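PDB 3FX3: cyclic nucleotide-binding protein, which probably binds DNA and acts as a transcription regulator of the CRP type, with a cyclic nucleotide-binding domain joined to a helix-turn-helix domain. Local coordinates for residues B[116-119]-B[120-124]. Numbering follows the deposited sequence.
Sequences VFVS and LMRRD
Phe-117 and Met-121, a selenomethionine, meet one turn apart on helix 114-123, which follows the last beta strand of the cyclic nucleotide-binding domain. The helix turns are closed by backbone hydrogen bonds. Arg-122 N to Val-118 O measures 2.9 Å, and Arg-123 N bonds to Ser-119 O. The bond from Met-121 N to Phe-117 O is the weak one.

The apolar contact is a Met-aromatic pair with a CH-pi component. Met-121 bends at its last torsion (chi3 -79°) and sets CE over the centre of the Phe-117 ring, 3.5 Å from the centroid. SE lies obliquely to the same ring. Leu-92 of helix 88-93 and residues of helix 125-147 pack on both side chains. Replacing Phe-117 by alanine is likely to leave the Met-121 methyl without its aromatic platform and to open a gap towards Ile-131.

Arg-122 NE forms a salt bridge with Glu-126 of the second subunit, which should help fix the guanidinium. Val-118 CG1 sits under one face of that group, 3.5 Å from Arg-122 CZ.

Ser-119 OG makes a hydrogen bond to Pro-115 O. A water donates to OG and accepts from Arg-123 NH1 at 2.7 Å, in the guanidinium plane.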
ATOM      1  N   VAL B 116     -21.479  -7.421  13.150  1.00 28.73           N
ATOM      2  CA  VAL B 116     -20.758  -8.632  13.538  1.00 29.37           C
ATOM      3  C   VAL B 116     -19.266  -8.321  13.758  1.00 30.44           C
ATOM      4  O   VAL B 116     -18.636  -8.808  14.708  1.00 30.19           O
ATOM      5  CB  VAL B 116     -20.933  -9.733  12.473  1.00 30.21           C
ATOM      6  CG1 VAL B 116     -19.841 -10.803  12.590  1.00 30.33           C
ATOM      7  CG2 VAL B 116     -22.391 -10.323  12.554  1.00 29.62           C
ATOM      8  N   PHE B 117     -18.708  -7.510  12.875  1.00 29.73           N
ATOM      9  CA  PHE B 117     -17.307  -7.168  12.946  1.00 30.01           C
ATOM     10  C   PHE B 117     -17.064  -6.118  14.047  1.00 29.27           C
ATOM     11  O   PHE B 117     -16.136  -6.238  14.848  1.00 29.52           O
ATOM     12  CB  PHE B 117     -16.866  -6.659  11.577  1.00 30.23           C
ATOM     13  CG  PHE B 117     -15.403  -6.403  11.443  1.00 33.19           C
ATOM     14  CD1 PHE B 117     -14.465  -7.133  12.140  1.00 36.35           C
ATOM     15  CD2 PHE B 117     -14.952  -5.446  10.573  1.00 35.20           C
ATOM     16  CE1 PHE B 117     -13.093  -6.866  11.974  1.00 36.27           C
ATOM     17  CE2 PHE B 117     -13.598  -5.190  10.415  1.00 36.05           C
ATOM     18  CZ  PHE B 117     -12.676  -5.912  11.115  1.00 34.90           C
ATOM     19  N   VAL B 118     -17.887  -5.080  14.075  1.00 28.29           N
ATOM     20  CA  VAL B 118     -17.735  -4.033  15.065  1.00 27.60           C
ATOM     21  C   VAL B 118     -17.914  -4.537  16.506  1.00 27.44           C
ATOM     22  O   VAL B 118     -17.114  -4.191  17.411  1.00 25.94           O
ATOM     23  CB  VAL B 118     -18.671  -2.835  14.745  1.00 27.79           C
ATOM     24  CG1 VAL B 118     -18.762  -1.892  15.912  1.00 26.43           C
ATOM     25  CG2 VAL B 118     -18.142  -2.083  13.483  1.00 26.06           C
ATOM     26  N   SER B 119     -18.907  -5.386  16.731  1.00 26.65           N
ATOM     27  CA  SER B 119     -19.193  -5.796  18.083  1.00 28.17           C
ATOM     28  C   SER B 119     -18.040  -6.647  18.646  1.00 28.19           C
ATOM     29  O   SER B 119     -17.679  -6.502  19.823  1.00 27.54           O
ATOM     30  CB  SER B 119     -20.532  -6.511  18.201  1.00 28.45           C
ATOM     31  OG  SER B 119     -20.405  -7.805  17.663  1.00 34.09           O
ATOM     32  N   LEU B 120     -17.440  -7.477  17.798  1.00 27.81           N
ATOM     33  CA  LEU B 120     -16.213  -8.228  18.168  1.00 28.60           C
ATOM     34  C   LEU B 120     -15.148  -7.295  18.755  1.00 27.74           C
ATOM     35  O   LEU B 120     -14.572  -7.540  19.837  1.00 27.76           O
ATOM     36  CB  LEU B 120     -15.689  -8.902  16.895  1.00 29.56           C
ATOM     37  CG  LEU B 120     -14.723 -10.068  16.879  1.00 32.46           C
ATOM     38  CD1 LEU B 120     -15.282 -11.230  17.679  1.00 31.88           C
ATOM     39  CD2 LEU B 120     -14.432 -10.496  15.377  1.00 30.97           C
HETATM   40  N   MSE B 121     -14.878  -6.198  18.036  1.00 26.62           N
HETATM   41  CA  MSE B 121     -13.883  -5.218  18.502  1.00 25.46           C
HETATM   42  C   MSE B 121     -14.321  -4.392  19.735  1.00 24.58           C
HETATM   43  O   MSE B 121     -13.503  -3.985  20.554  1.00 24.14           O
HETATM   44  CB  MSE B 121     -13.451  -4.335  17.337  1.00 25.79           C
HETATM   45  CG  MSE B 121     -12.762  -5.152  16.206  1.00 26.93           C
HETATM   46 SE   MSE B 121     -12.144  -4.024  14.796  0.80 27.75          SE
HETATM   47  CE  MSE B 121     -13.853  -3.797  13.924  1.00 27.85           C
ATOM     48  N   ARG B 122     -15.607  -4.159  19.909  1.00 24.32           N
ATOM     49  CA  ARG B 122     -16.056  -3.446  21.102  1.00 24.41           C
ATOM     50  C   ARG B 122     -16.064  -4.344  22.340  1.00 24.74           C
ATOM     51  O   ARG B 122     -16.027  -3.846  23.477  1.00 23.54           O
ATOM     52  CB  ARG B 122     -17.445  -2.891  20.926  1.00 24.38           C
ATOM     53  CG  ARG B 122     -17.515  -1.766  19.956  1.00 28.36           C
ATOM     54  CD  ARG B 122     -18.946  -1.308  19.787  1.00 33.71           C
ATOM     55  NE  ARG B 122     -18.988  -0.101  18.977  1.00 40.46           N
ATOM     56  CZ  ARG B 122     -20.020   0.326  18.241  1.00 45.29           C
ATOM     57  NH1 ARG B 122     -21.166  -0.362  18.164  1.00 46.03           N
ATOM     58  NH2 ARG B 122     -19.890   1.474  17.566  1.00 46.72           N
ATOM     59  N   ARG B 123     -16.167  -5.649  22.117  1.00 24.75           N
ATOM     60  CA  ARG B 123     -16.143  -6.582  23.214  1.00 26.19           C
ATOM     61  C   ARG B 123     -14.708  -6.847  23.649  1.00 27.51           C
ATOM     62  O   ARG B 123     -14.468  -7.030  24.838  1.00 27.40           O
ATOM     63  CB  ARG B 123     -16.832  -7.880  22.833  1.00 26.30           C
ATOM     64  CG  ARG B 123     -18.361  -7.740  22.655  1.00 27.76           C
ATOM     65  CD  ARG B 123     -19.002  -9.050  22.234  1.00 31.79           C
ATOM     66  NE  ARG B 123     -18.334 -10.119  22.984  1.00 36.70           N
ATOM     67  CZ  ARG B 123     -17.732 -11.188  22.456  1.00 41.09           C
ATOM     68  NH1 ARG B 123     -17.748 -11.415  21.132  1.00 43.02           N
ATOM     69  NH2 ARG B 123     -17.121 -12.058  23.273  1.00 40.90           N
ATOM     70  N   ASP B 124     -13.780  -6.834  22.682  1.00 28.82           N
ATOM     71  CA  ASP B 124     -12.387  -7.204  22.894  1.00 29.92           C
ATOM     72  C   ASP B 124     -11.471  -6.340  22.044  1.00 29.63           C
ATOM     73  O   ASP B 124     -11.174  -6.676  20.912  1.00 26.77           O
ATOM     74  CB  ASP B 124     -12.133  -8.661  22.513  1.00 30.68           C
ATOM     75  CG  ASP B 124     -10.707  -9.123  22.893  1.00 34.06           C
ATOM     76  OD1 ASP B 124      -9.946  -8.321  23.497  1.00 36.54           O
ATOM     77  OD2 ASP B 124     -10.363 -10.285  22.597  1.00 38.80           O
TER
HETATM   78  O   HOH W   1     -19.012 -10.237  19.105  1.00 41.02           O